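PDB 7CJ5: epimerase from Methylomonas sp. DH-1, which catalyses the manganese-dependent epimerisation of ketoses at C3, acting best on L-ribulose and also on D-ribulose, D-allulose and D-fructose. Local coordinates for residues A[37-42]-A[242-247]; A[7-12]-A[281-286]; A[181-186]-A[209-214]; A[68-73]-A[110-115]. All coordinates share one frame; numbering follows the deposited sequence.

Contact 1: A[37-42]-A[242-247]; sequences YDYIEI and PITFES. With MN (manganese (II) ion), chain C; BDF (beta-D-fructopyranose), chain F; FUD (D-fructose), chain D.
Tyr39, Glu41 and Thr244 form a buried, side-chain-mediated contact inside the barrel, between two strands that are not neighbours. Strand 8-12 runs between them, and the segments 39-42 and 242-245 pass 8.2 Å apart at 70°, so side chains span the gap. Thr244 OG1 is the meeting point: it accepts from Tyr39 OH at 2.6 Å, lying at the edge of that ring near its plane. It then donates to Glu41 OE1 at 2.8 Å, on the anti side of the carboxylate and 26° out of its plane. The extended Glu41 chain, with CG anti to the backbone N (chi1 -175°), carries the carboxylate to this hydroxyl. Pro242 CB abuts Tyr39 OH at 3.2 Å. Toward the outside, Tyr37 OH rests 3.5 Å from Phe245 CB and is hydrogen-bonded to Ala275 O of helix 271-286. Next along the chain, Glu246 OE2 binds manganese at 2.1 Å; Glu246 is probably a catalytic proton donor/acceptor. Glu41 OE1 also pairs with Tyr209 OH and His211 NE2, and OE2 with Ser69. These donors would probably favour a charged Glu41, the nearby Glu246 carboxylate the opposite; with the ND1-manganese bond, Glu41 probably helps hold the His211 ring in its rotation.

Contact 2: A[7-12]-A[281-286]; sequences LEYGGH and FIKQRY. With BDF (beta-D-fructopyranose), chain F; FUD (D-fructose), chain D.
Tyr9 is the centre of a tightly packed, apolar patch where strand 8-12 packs against the last turns of helix 271-286. Ile282 CG2 comes within 3.4 Å of Tyr9 CE1, obliquely to the ring, the two side chains sliding past each other in opposite directions. Beyond the ring, Tyr9 OH reaches the edge of the Tyr286 ring, lying near its plane and 3.4 Å from CD2. Leu7 adds its CD1 methyl to the same edge, 3.7 Å from Tyr286 CE2. The Tyr286 hydroxyl itself turns to Tyr239 O. No polar bond joins the two segments, so their cohesion rests on this close fit.

The looser flank belongs to Lys283, which is partly exposed. Its CG lies over one face of the Tyr9 ring, offset toward the rim, and its CE touches Tyr9 CD2 at 3.5 Å. An extended chain beyond CG (chi2 -162°, chi3 -177°) takes the ammonium past the ring to a bound fructopyranose, where Lys283 NZ makes only a long, weak hydrogen bond, 3.4 Å to O3 of the sugar. That O3 also lies at the edge of the Tyr9 ring, and Asp38 and Ser288 hold the same sugar. At the far end of the strand, His12 takes part in binding the other fructose, in the active site.

The strand and helix segments run nearly antiparallel, at 156° with axes 11.1 Å apart: the TIM-barrel pattern in which the last helix of the barrel, which comes after the eighth strand, packs on the outside against the first.

Contact 3: A[181-186]-A[209-214]; sequences FLHLDT and YVHIGE. With MN (manganese (II) ion), chain C; FUD (D-fructose), chain D.
His183, Asp185, Tyr209 and His211 stand on one face of two adjacent parallel strands, the sixth and seventh of the TIM barrel, and that face lines the manganese site. The backbone ladder pairs main-chain donors and acceptors of alternate residues. Leu184 N donates to Tyr209 O, and Leu184 O accepts from His211 N at 2.9 Å in the straightest of these bonds, 169° at the hydrogen and in the carbonyl plane. His211 O accepts from Thr186 N at 3.1 Å, while the bond from Tyr209 N to Leu182 O is weak. Past the strand ends, Thr186 OG1 donates to Gly213 O at 2.7 Å.

The side chains divide their partners between metal and protein. Asp185 OD2 binds manganese at 2.0 Å, and OD1 caps Tyr187 N, placing Asp185 at the N-cap of helix 186-192. In His211, ND1 coordinates the same ion at 2.3 Å, and NE2 is taken up by Glu41. Glu152, Glu246 and fructose O2 and O3 complete the coordination. His183 ND1 is bonded to Gly110 N on strand 107-112, and Tyr209 OH reaches Glu41 and Thr244. The three rings form an aromatic cluster: Tyr209 turns an edge to the His183 face, and His183 in turn meets His211 edge-to-face with planes at 85°, its NE2 sitting 3.2 Å above the centre of the His211 ring.

Contact 4: A[68-73]-A[110-115]; sequences ASLGLS and GVIYCA. With FUD (D-fructose), chain D.
Leu72 meets segment 110-115 with both its backbone and its side chain, where the third and fourth barrel strands run out toward the active site. Leu72 N donates to Val111 O at 3.2 Å, approached almost straight along the carbonyl bond, and Gly71 CA adds a CA-H...O contact to the same oxygen. Along the side chain, Leu72 CB presses against Cys114 O at 3.2 Å. Leu72 CG lies 3.7 Å from Cys114 O, having turned anti to the carbonyl carbon (chi1 -59°). Leu72 CD1, at the tip, meets Ile112 O at 3.3 Å, and this buried oxygen has no polar partner in the model. The leucine thus fills the bend of the chain with carbon against carbonyl groups. The bend begins with an inverse gamma turn centred on Val111, marked by a weak bond from Ile112 N to Gly110 O. It ends at Ala115, whose CA makes a CA-H...O contact with Leu72 O.

Toward the substrate, Ser69 OG accepts a hydrogen bond from fructose O6 at 2.9 Å and is itself paired with Glu41 OE2. Val111 CG2 lines the pocket 3.6 Å from fructose O4. Away from it, Leu70 CD1 touches Ile112 CG2 at 3.8 Å, the two side chains crossing at about a right angle.

Both segments belong to one beta-alpha-beta unit: Leu70 packs on Leu92 and Ala96, and Ile112 on Leu93, of the connecting helix 83-102, while Ile112 also reaches Met135 and Leu138 of helix 125-143 and Ile149 and Leu151 of strand 148-152.

From the N terminus, strand 8-12 opens contact 2, whose loop closes last, on the final helix, and encloses all the others. Contact 1 opens at 37-42 and closes at 242-247, nested within it. Inside that loop contacts 4 and 3 follow in series: 68-73 meets 110-115, then 181-186 meets 209-214. None cross. Contacts 3 and 4 bind sequential neighbours in the barrel wall, contact 1 spans its interior, and contact 2 fastens a helix outside. By hydrogen-bonding to both strands of contact 1, strand 8-12 closes the barrel, and all four contacts reach the fructose in the active site.

Contact 1: A[37-42]-A[242-247]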
# COMPACT_ATOMS: atom_id res chain seq x y z
N TYR A 37 -20.95 -2.42 19.09
CA TYR A 37 -21.32 -2.14 17.68
C TYR A 37 -22.82 -2.37 17.48
O TYR A 37 -23.44 -3.17 18.21
CB TYR A 37 -20.48 -2.99 16.73
CG TYR A 37 -19.02 -2.62 16.73
CD1 TYR A 37 -18.57 -1.51 16.03
CD2 TYR A 37 -18.10 -3.34 17.47
CE1 TYR A 37 -17.23 -1.15 16.04
CE2 TYR A 37 -16.76 -2.99 17.49
CZ TYR A 37 -16.32 -1.90 16.77
OH TYR A 37 -15.01 -1.54 16.79
N ASP A 38 -23.38 -1.63 16.51
CA ASP A 38 -24.80 -1.68 16.10
C ASP A 38 -25.02 -2.83 15.12
O ASP A 38 -26.16 -3.36 15.05
CB ASP A 38 -25.22 -0.36 15.46
CG ASP A 38 -24.98 0.83 16.37
OD1 ASP A 38 -25.52 0.81 17.49
OD2 ASP A 38 -24.27 1.76 15.95
N TYR A 39 -23.98 -3.21 14.38
CA TYR A 39 -24.08 -4.25 13.32
C TYR A 39 -22.75 -4.98 13.20
O TYR A 39 -21.70 -4.48 13.66
CB TYR A 39 -24.54 -3.66 11.98
CG TYR A 39 -23.53 -2.79 11.27
CD1 TYR A 39 -23.49 -1.42 11.50
CD2 TYR A 39 -22.62 -3.32 10.37
CE1 TYR A 39 -22.57 -0.61 10.86
CE2 TYR A 39 -21.69 -2.52 9.72
CZ TYR A 39 -21.66 -1.16 9.97
OH TYR A 39 -20.73 -0.37 9.37
N ILE A 40 -22.82 -6.17 12.61
CA ILE A 40 -21.63 -6.93 12.15
C ILE A 40 -21.59 -6.83 10.62
O ILE A 40 -22.67 -6.94 9.98
CB ILE A 40 -21.66 -8.39 12.63
CG1 ILE A 40 -20.41 -9.15 12.16
CG2 ILE A 40 -22.94 -9.09 12.21
CD1 ILE A 40 -20.08 -10.34 13.01
N GLU A 41 -20.41 -6.57 10.08
CA GLU A 41 -20.15 -6.65 8.63
C GLU A 41 -19.68 -8.08 8.33
O GLU A 41 -18.56 -8.45 8.72
CB GLU A 41 -19.13 -5.60 8.21
CG GLU A 41 -18.93 -5.57 6.70
CD GLU A 41 -17.96 -4.49 6.26
OE1 GLU A 41 -18.16 -3.34 6.68
OE2 GLU A 41 -17.01 -4.81 5.52
N ILE A 42 -20.54 -8.87 7.71
CA ILE A 42 -20.25 -10.31 7.44
C ILE A 42 -19.47 -10.40 6.13
O ILE A 42 -19.90 -9.80 5.15
CB ILE A 42 -21.54 -11.13 7.39
CG1 ILE A 42 -22.30 -11.02 8.72
CG2 ILE A 42 -21.22 -12.57 7.03
CD1 ILE A 42 -23.69 -11.61 8.66
N PRO A 242 -23.19 3.69 7.55
CA PRO A 242 -22.34 2.71 8.20
C PRO A 242 -20.88 3.16 8.31
O PRO A 242 -20.33 3.70 7.35
CB PRO A 242 -22.43 1.47 7.30
CG PRO A 242 -23.72 1.68 6.54
CD PRO A 242 -23.82 3.17 6.33
N ILE A 243 -20.29 2.87 9.47
CA ILE A 243 -18.85 3.05 9.77
C ILE A 243 -18.39 1.75 10.45
O ILE A 243 -18.81 1.50 11.61
CB ILE A 243 -18.61 4.28 10.67
CG1 ILE A 243 -19.17 5.55 10.04
CG2 ILE A 243 -17.15 4.42 11.03
CD1 ILE A 243 -19.06 6.75 10.93
N THR A 244 -17.59 0.96 9.73
CA THR A 244 -17.06 -0.34 10.21
C THR A 244 -15.59 -0.18 10.59
O THR A 244 -14.82 0.39 9.80
CB THR A 244 -17.16 -1.41 9.13
OG1 THR A 244 -18.54 -1.69 8.85
CG2 THR A 244 -16.43 -2.68 9.50
N PHE A 245 -15.21 -0.71 11.75
CA PHE A 245 -13.80 -0.93 12.13
C PHE A 245 -13.34 -2.29 11.60
O PHE A 245 -14.05 -3.30 11.79
CB PHE A 245 -13.62 -0.89 13.65
CG PHE A 245 -12.25 -1.36 14.04
CD1 PHE A 245 -11.13 -0.62 13.69
CD2 PHE A 245 -12.08 -2.58 14.67
CE1 PHE A 245 -9.86 -1.07 14.02
CE2 PHE A 245 -10.81 -3.02 14.99
CZ PHE A 245 -9.70 -2.27 14.66
N GLU A 246 -12.16 -2.35 11.00
CA GLU A 246 -11.59 -3.65 10.57
C GLU A 246 -10.08 -3.69 10.78
O GLU A 246 -9.41 -2.64 10.74
CB GLU A 246 -11.95 -3.91 9.12
CG GLU A 246 -11.18 -3.04 8.16
CD GLU A 246 -11.60 -3.21 6.71
OE1 GLU A 246 -12.38 -4.14 6.42
OE2 GLU A 246 -11.15 -2.39 5.90
N SER A 247 -9.60 -4.91 11.02
CA SER A 247 -8.18 -5.32 11.04
C SER A 247 -8.13 -6.82 10.78
O SER A 247 -9.17 -7.48 10.94
CB SER A 247 -7.51 -4.95 12.32
OG SER A 247 -6.15 -5.32 12.25
MN MN C . -11.77 -1.88 3.95
C1 BDF F . -25.11 6.48 16.46
C2 BDF F . -25.58 5.94 17.81
C3 BDF F . -25.74 4.41 17.80
C4 BDF F . -26.38 3.95 19.10
C5 BDF F . -27.71 4.66 19.30
C6 BDF F . -27.50 6.16 19.26
O1 BDF F . -24.77 7.85 16.61
O2 BDF F . -24.65 6.27 18.81
O3 BDF F . -24.46 3.81 17.64
O4 BDF F . -26.57 2.53 19.09
O5 BDF F . -28.63 4.28 18.27
O6 BDF F . -26.84 6.56 18.04
C1 FUD D . -9.09 -5.00 2.26
C2 FUD D . -10.18 -4.20 2.91
C3 FUD D . -11.43 -4.92 3.34
C4 FUD D . -11.80 -5.78 2.15
C5 FUD D . -12.86 -6.86 2.33
C6 FUD D . -13.41 -7.03 3.74
O1 FUD D . -7.85 -4.30 2.31
O2 FUD D . -10.04 -2.99 3.08
O3 FUD D . -12.48 -3.99 3.65
O4 FUD D . -12.17 -4.86 1.14
O5 FUD D . -13.91 -6.65 1.40
O6 FUD D . -14.37 -8.12 3.70

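Contact 2: A[7-12]-A[281-286]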
# COMPACT_ATOMS: atom_id res chain seq x y z
N LEU A 7 -26.76 6.53 10.64
CA LEU A 7 -25.46 6.53 11.35
C LEU A 7 -25.44 5.27 12.23
O LEU A 7 -26.27 5.15 13.13
CB LEU A 7 -25.31 7.81 12.16
CG LEU A 7 -23.97 7.94 12.89
CD1 LEU A 7 -22.83 7.69 11.91
CD2 LEU A 7 -23.84 9.30 13.56
N GLU A 8 -24.54 4.34 11.94
CA GLU A 8 -24.42 3.09 12.73
C GLU A 8 -23.00 2.57 12.60
O GLU A 8 -22.38 2.78 11.54
CB GLU A 8 -25.46 2.06 12.29
CG GLU A 8 -25.47 1.76 10.80
CD GLU A 8 -26.55 0.77 10.39
OE1 GLU A 8 -26.80 0.63 9.18
OE2 GLU A 8 -27.13 0.12 11.28
N TYR A 9 -22.52 1.91 13.66
CA TYR A 9 -21.11 1.46 13.81
C TYR A 9 -21.07 -0.07 13.72
O TYR A 9 -21.87 -0.75 14.40
CB TYR A 9 -20.53 1.99 15.11
CG TYR A 9 -20.48 3.50 15.17
CD1 TYR A 9 -19.48 4.19 14.51
CD2 TYR A 9 -21.48 4.23 15.80
CE1 TYR A 9 -19.43 5.57 14.53
CE2 TYR A 9 -21.44 5.62 15.83
CZ TYR A 9 -20.41 6.29 15.19
OH TYR A 9 -20.36 7.65 15.18
N GLY A 10 -20.13 -0.56 12.91
CA GLY A 10 -19.98 -2.00 12.60
C GLY A 10 -18.62 -2.54 12.99
O GLY A 10 -17.60 -1.82 12.85
N GLY A 11 -18.60 -3.78 13.46
CA GLY A 11 -17.38 -4.59 13.61
C GLY A 11 -17.26 -5.55 12.44
O GLY A 11 -18.26 -6.24 12.15
N HIS A 12 -16.11 -5.58 11.76
CA HIS A 12 -15.85 -6.54 10.67
C HIS A 12 -15.76 -7.95 11.28
O HIS A 12 -14.98 -8.13 12.23
CB HIS A 12 -14.59 -6.17 9.89
CG HIS A 12 -14.53 -6.80 8.54
ND1 HIS A 12 -14.40 -8.16 8.38
CD2 HIS A 12 -14.57 -6.26 7.30
CE1 HIS A 12 -14.35 -8.44 7.09
NE2 HIS A 12 -14.46 -7.29 6.40
N PHE A 281 -12.46 4.99 20.31
CA PHE A 281 -11.67 5.94 19.49
C PHE A 281 -12.58 6.60 18.44
O PHE A 281 -12.58 7.83 18.31
CB PHE A 281 -10.49 5.21 18.85
CG PHE A 281 -9.57 6.10 18.05
CD1 PHE A 281 -9.86 6.39 16.73
CD2 PHE A 281 -8.44 6.67 18.62
CE1 PHE A 281 -9.03 7.21 15.98
CE2 PHE A 281 -7.61 7.49 17.87
CZ PHE A 281 -7.90 7.75 16.55
N ILE A 282 -13.34 5.79 17.70
CA ILE A 282 -14.23 6.27 16.61
C ILE A 282 -15.28 7.23 17.19
O ILE A 282 -15.47 8.31 16.60
CB ILE A 282 -14.88 5.09 15.88
CG1 ILE A 282 -13.83 4.31 15.08
CG2 ILE A 282 -16.05 5.55 15.02
CD1 ILE A 282 -14.32 2.96 14.63
N LYS A 283 -15.92 6.87 18.30
CA LYS A 283 -16.98 7.70 18.93
C LYS A 283 -16.34 8.96 19.54
O LYS A 283 -17.03 9.99 19.57
CB LYS A 283 -17.83 6.85 19.87
CG LYS A 283 -18.77 5.91 19.13
CD LYS A 283 -19.91 5.36 19.96
CE LYS A 283 -20.78 4.39 19.19
NZ LYS A 283 -21.98 3.99 19.96
N GLN A 284 -15.07 8.91 19.95
CA GLN A 284 -14.34 10.14 20.38
C GLN A 284 -14.19 11.10 19.19
O GLN A 284 -14.23 12.33 19.42
CB GLN A 284 -12.99 9.79 20.99
CG GLN A 284 -13.10 9.18 22.38
CD GLN A 284 -11.77 8.71 22.93
OE1 GLN A 284 -10.86 8.36 22.18
NE2 GLN A 284 -11.65 8.69 24.24
N ARG A 285 -14.03 10.57 17.98
CA ARG A 285 -13.80 11.37 16.75
C ARG A 285 -15.11 11.88 16.14
O ARG A 285 -15.08 12.99 15.57
CB ARG A 285 -13.08 10.54 15.68
CG ARG A 285 -11.69 10.07 16.08
CD ARG A 285 -10.65 11.17 16.15
NE ARG A 285 -10.70 11.83 17.44
CZ ARG A 285 -10.18 11.33 18.56
NH1 ARG A 285 -10.30 12.01 19.68
NH2 ARG A 285 -9.57 10.16 18.56
N TYR A 286 -16.20 11.11 16.21
CA TYR A 286 -17.46 11.46 15.49
C TYR A 286 -18.59 11.81 16.47
O TYR A 286 -19.58 12.44 16.03
CB TYR A 286 -17.87 10.34 14.54
CG TYR A 286 -18.68 10.84 13.37
CD1 TYR A 286 -18.27 11.93 12.63
CD2 TYR A 286 -19.87 10.23 13.02
CE1 TYR A 286 -19.02 12.41 11.56
CE2 TYR A 286 -20.63 10.69 11.96
CZ TYR A 286 -20.20 11.77 11.22
OH TYR A 286 -20.97 12.21 10.18
C1 BDF F . -25.11 6.48 16.46
C2 BDF F . -25.58 5.94 17.81
C3 BDF F . -25.74 4.41 17.80
C4 BDF F . -26.38 3.95 19.10
C5 BDF F . -27.71 4.66 19.30
C6 BDF F . -27.50 6.16 19.26
O1 BDF F . -24.77 7.85 16.61
O2 BDF F . -24.65 6.27 18.81
O3 BDF F . -24.46 3.81 17.64
O4 BDF F . -26.57 2.53 19.09
O5 BDF F . -28.63 4.28 18.27
O6 BDF F . -26.84 6.56 18.04
C1 FUD D . -9.09 -5.00 2.26
C2 FUD D . -10.18 -4.20 2.91
C3 FUD D . -11.43 -4.92 3.34
C4 FUD D . -11.80 -5.78 2.15
C5 FUD D . -12.86 -6.86 2.33
C6 FUD D . -13.41 -7.03 3.74
O1 FUD D . -7.85 -4.30 2.31
O2 FUD D . -10.04 -2.99 3.08
O3 FUD D . -12.48 -3.99 3.65
O4 FUD D . -12.17 -4.86 1.14
O5 FUD D . -13.91 -6.65 1.40
O6 FUD D . -14.37 -8.12 3.70

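Contact 3: A[181-186]-A[209-214]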
# COMPACT_ATOMS: atom_id res chain seq x y z
N PHE A 181 -23.08 3.63 -4.51
CA PHE A 181 -22.43 4.64 -3.65
C PHE A 181 -20.92 4.39 -3.61
O PHE A 181 -20.48 3.27 -3.96
CB PHE A 181 -23.00 4.61 -2.23
CG PHE A 181 -24.43 5.07 -2.11
CD1 PHE A 181 -25.48 4.20 -2.33
CD2 PHE A 181 -24.72 6.38 -1.75
CE1 PHE A 181 -26.79 4.63 -2.21
CE2 PHE A 181 -26.03 6.81 -1.64
CZ PHE A 181 -27.07 5.93 -1.87
N LEU A 182 -20.17 5.42 -3.22
CA LEU A 182 -18.72 5.34 -2.90
C LEU A 182 -18.57 4.76 -1.49
O LEU A 182 -19.37 5.12 -0.57
CB LEU A 182 -18.10 6.73 -2.98
CG LEU A 182 -16.58 6.78 -2.82
CD1 LEU A 182 -15.89 6.16 -4.03
CD2 LEU A 182 -16.11 8.21 -2.61
N HIS A 183 -17.54 3.93 -1.32
CA HIS A 183 -17.09 3.37 -0.03
C HIS A 183 -15.61 3.75 0.14
O HIS A 183 -14.81 3.43 -0.75
CB HIS A 183 -17.44 1.88 -0.01
CG HIS A 183 -16.90 1.10 1.13
ND1 HIS A 183 -17.01 -0.28 1.19
CD2 HIS A 183 -16.24 1.47 2.24
CE1 HIS A 183 -16.45 -0.72 2.29
NE2 HIS A 183 -15.96 0.35 2.96
N LEU A 184 -15.31 4.52 1.19
CA LEU A 184 -13.94 4.99 1.51
C LEU A 184 -13.41 4.23 2.73
O LEU A 184 -14.20 3.90 3.62
CB LEU A 184 -13.94 6.49 1.76
CG LEU A 184 -14.05 7.38 0.53
CD1 LEU A 184 -14.13 8.85 0.93
CD2 LEU A 184 -12.89 7.15 -0.43
N ASP A 185 -12.11 4.00 2.75
CA ASP A 185 -11.39 3.23 3.79
C ASP A 185 -10.12 4.00 4.16
O ASP A 185 -9.29 4.21 3.26
CB ASP A 185 -11.06 1.83 3.26
CG ASP A 185 -10.33 0.96 4.26
OD1 ASP A 185 -9.48 1.49 4.98
OD2 ASP A 185 -10.60 -0.26 4.29
N THR A 186 -9.98 4.41 5.42
CA THR A 186 -8.91 5.33 5.88
C THR A 186 -7.53 4.70 5.63
O THR A 186 -6.60 5.47 5.37
CB THR A 186 -9.11 5.76 7.34
OG1 THR A 186 -9.17 4.61 8.18
CG2 THR A 186 -10.37 6.59 7.51
N TYR A 209 -20.66 4.42 2.54
CA TYR A 209 -20.07 3.43 3.48
C TYR A 209 -18.65 3.86 3.85
O TYR A 209 -17.93 4.39 2.99
CB TYR A 209 -20.11 2.04 2.85
CG TYR A 209 -20.27 0.90 3.83
CD1 TYR A 209 -19.20 0.46 4.60
CD2 TYR A 209 -21.48 0.25 3.97
CE1 TYR A 209 -19.35 -0.59 5.50
CE2 TYR A 209 -21.64 -0.80 4.86
CZ TYR A 209 -20.56 -1.23 5.62
OH TYR A 209 -20.73 -2.28 6.48
N VAL A 210 -18.25 3.58 5.10
CA VAL A 210 -16.90 3.94 5.60
C VAL A 210 -16.25 2.75 6.31
O VAL A 210 -16.90 2.09 7.14
CB VAL A 210 -16.99 5.18 6.52
CG1 VAL A 210 -15.68 5.43 7.25
CG2 VAL A 210 -17.41 6.40 5.73
N HIS A 211 -14.98 2.48 5.97
CA HIS A 211 -14.10 1.59 6.77
C HIS A 211 -13.06 2.44 7.51
O HIS A 211 -12.45 3.33 6.89
CB HIS A 211 -13.42 0.54 5.89
CG HIS A 211 -14.29 -0.62 5.59
ND1 HIS A 211 -13.85 -1.69 4.84
CD2 HIS A 211 -15.58 -0.89 5.92
CE1 HIS A 211 -14.82 -2.57 4.73
NE2 HIS A 211 -15.90 -2.10 5.38
N ILE A 212 -12.89 2.13 8.79
CA ILE A 212 -11.87 2.71 9.69
C ILE A 212 -10.77 1.68 9.89
O ILE A 212 -11.05 0.59 10.47
CB ILE A 212 -12.49 3.16 11.02
CG1 ILE A 212 -13.68 4.08 10.78
CG2 ILE A 212 -11.43 3.79 11.91
CD1 ILE A 212 -13.35 5.33 9.97
N GLY A 213 -9.57 2.01 9.41
CA GLY A 213 -8.34 1.25 9.65
C GLY A 213 -7.15 2.18 9.85
O GLY A 213 -7.08 3.22 9.16
N GLU A 214 -6.25 1.84 10.77
CA GLU A 214 -4.99 2.58 10.99
C GLU A 214 -4.05 2.31 9.80
O GLU A 214 -4.30 1.35 9.03
CB GLU A 214 -4.40 2.19 12.35
CG GLU A 214 -3.18 3.00 12.75
CD GLU A 214 -3.37 4.51 12.70
OE1 GLU A 214 -3.68 5.11 13.75
OE2 GLU A 214 -3.19 5.08 11.62
MN MN C . -11.77 -1.88 3.95
C1 FUD D . -9.09 -5.00 2.26
C2 FUD D . -10.18 -4.20 2.91
C3 FUD D . -11.43 -4.92 3.34
C4 FUD D . -11.80 -5.78 2.15
C5 FUD D . -12.86 -6.86 2.33
C6 FUD D . -13.41 -7.03 3.74
O1 FUD D . -7.85 -4.30 2.31
O2 FUD D . -10.04 -2.99 3.08
O3 FUD D . -12.48 -3.99 3.65
O4 FUD D . -12.17 -4.86 1.14
O5 FUD D . -13.91 -6.65 1.40
O6 FUD D . -14.37 -8.12 3.70

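Contact 4: A[68-73]-A[110-115]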
# COMPACT_ATOMS: atom_id res chain seq x y z
N ALA A 68 -22.93 -6.60 4.69
CA ALA A 68 -21.96 -7.57 4.13
C ALA A 68 -20.95 -6.85 3.25
O ALA A 68 -21.30 -5.83 2.62
CB ALA A 68 -22.68 -8.66 3.37
N SER A 69 -19.74 -7.40 3.21
CA SER A 69 -18.67 -7.00 2.28
C SER A 69 -18.07 -8.27 1.69
O SER A 69 -18.21 -9.37 2.29
CB SER A 69 -17.62 -6.16 2.96
OG SER A 69 -16.98 -6.88 4.00
N LEU A 70 -17.43 -8.14 0.55
CA LEU A 70 -16.61 -9.24 -0.00
C LEU A 70 -15.60 -8.63 -0.96
O LEU A 70 -15.77 -7.46 -1.35
CB LEU A 70 -17.53 -10.25 -0.70
CG LEU A 70 -18.34 -9.71 -1.86
CD1 LEU A 70 -17.55 -9.77 -3.16
CD2 LEU A 70 -19.64 -10.47 -2.00
N GLY A 71 -14.58 -9.42 -1.29
CA GLY A 71 -13.72 -9.22 -2.45
C GLY A 71 -13.86 -10.40 -3.39
O GLY A 71 -13.94 -11.55 -2.89
N LEU A 72 -13.94 -10.14 -4.69
CA LEU A 72 -13.97 -11.22 -5.70
C LEU A 72 -12.57 -11.83 -5.77
O LEU A 72 -11.63 -11.30 -5.13
CB LEU A 72 -14.44 -10.65 -7.04
CG LEU A 72 -15.82 -10.00 -7.01
CD1 LEU A 72 -16.11 -9.32 -8.34
CD2 LEU A 72 -16.89 -11.03 -6.70
N SER A 73 -12.44 -12.92 -6.51
CA SER A 73 -11.15 -13.60 -6.75
C SER A 73 -10.93 -13.70 -8.26
O SER A 73 -11.83 -13.29 -9.02
CB SER A 73 -11.10 -14.96 -6.08
OG SER A 73 -11.91 -15.90 -6.77
N GLY A 110 -17.44 -3.22 -0.17
CA GLY A 110 -16.13 -3.85 -0.34
C GLY A 110 -15.72 -3.90 -1.80
O GLY A 110 -16.22 -3.08 -2.62
N VAL A 111 -14.80 -4.81 -2.12
CA VAL A 111 -14.18 -4.90 -3.48
C VAL A 111 -15.06 -5.85 -4.30
O VAL A 111 -14.66 -6.99 -4.56
CB VAL A 111 -12.70 -5.30 -3.38
CG1 VAL A 111 -12.00 -5.26 -4.73
CG2 VAL A 111 -11.97 -4.39 -2.40
N ILE A 112 -16.25 -5.36 -4.65
CA ILE A 112 -17.31 -6.14 -5.35
C ILE A 112 -17.16 -5.97 -6.87
O ILE A 112 -17.91 -6.63 -7.60
CB ILE A 112 -18.71 -5.73 -4.83
CG1 ILE A 112 -18.97 -4.23 -4.97
CG2 ILE A 112 -18.90 -6.20 -3.40
CD1 ILE A 112 -20.39 -3.80 -4.58
N TYR A 113 -16.22 -5.12 -7.32
CA TYR A 113 -16.11 -4.65 -8.72
C TYR A 113 -14.87 -5.23 -9.42
O TYR A 113 -14.66 -4.96 -10.59
CB TYR A 113 -16.08 -3.12 -8.77
CG TYR A 113 -14.98 -2.53 -7.93
CD1 TYR A 113 -13.71 -2.35 -8.44
CD2 TYR A 113 -15.19 -2.20 -6.59
CE1 TYR A 113 -12.67 -1.86 -7.67
CE2 TYR A 113 -14.16 -1.70 -5.81
CZ TYR A 113 -12.90 -1.53 -6.35
OH TYR A 113 -11.87 -1.04 -5.59
N CYS A 114 -14.06 -6.03 -8.72
CA CYS A 114 -12.84 -6.66 -9.27
C CYS A 114 -12.32 -7.72 -8.31
O CYS A 114 -12.87 -7.84 -7.19
CB CYS A 114 -11.74 -5.62 -9.50
SG CYS A 114 -11.02 -5.01 -7.95
N ALA A 115 -11.30 -8.46 -8.71
CA ALA A 115 -10.57 -9.41 -7.84
C ALA A 115 -9.74 -8.59 -6.84
O ALA A 115 -8.99 -7.70 -7.27
CB ALA A 115 -9.72 -10.34 -8.66
C1 FUD D . -9.09 -5.00 2.26
C2 FUD D . -10.18 -4.20 2.91
C3 FUD D . -11.43 -4.92 3.34
C4 FUD D . -11.80 -5.78 2.15
C5 FUD D . -12.86 -6.86 2.33
C6 FUD D . -13.41 -7.03 3.74
O1 FUD D . -7.85 -4.30 2.31
O2 FUD D . -10.04 -2.99 3.08
O3 FUD D . -12.48 -3.99 3.65
O4 FUD D . -12.17 -4.86 1.14
O5 FUD D . -13.91 -6.65 1.40
O6 FUD D . -14.37 -8.12 3.70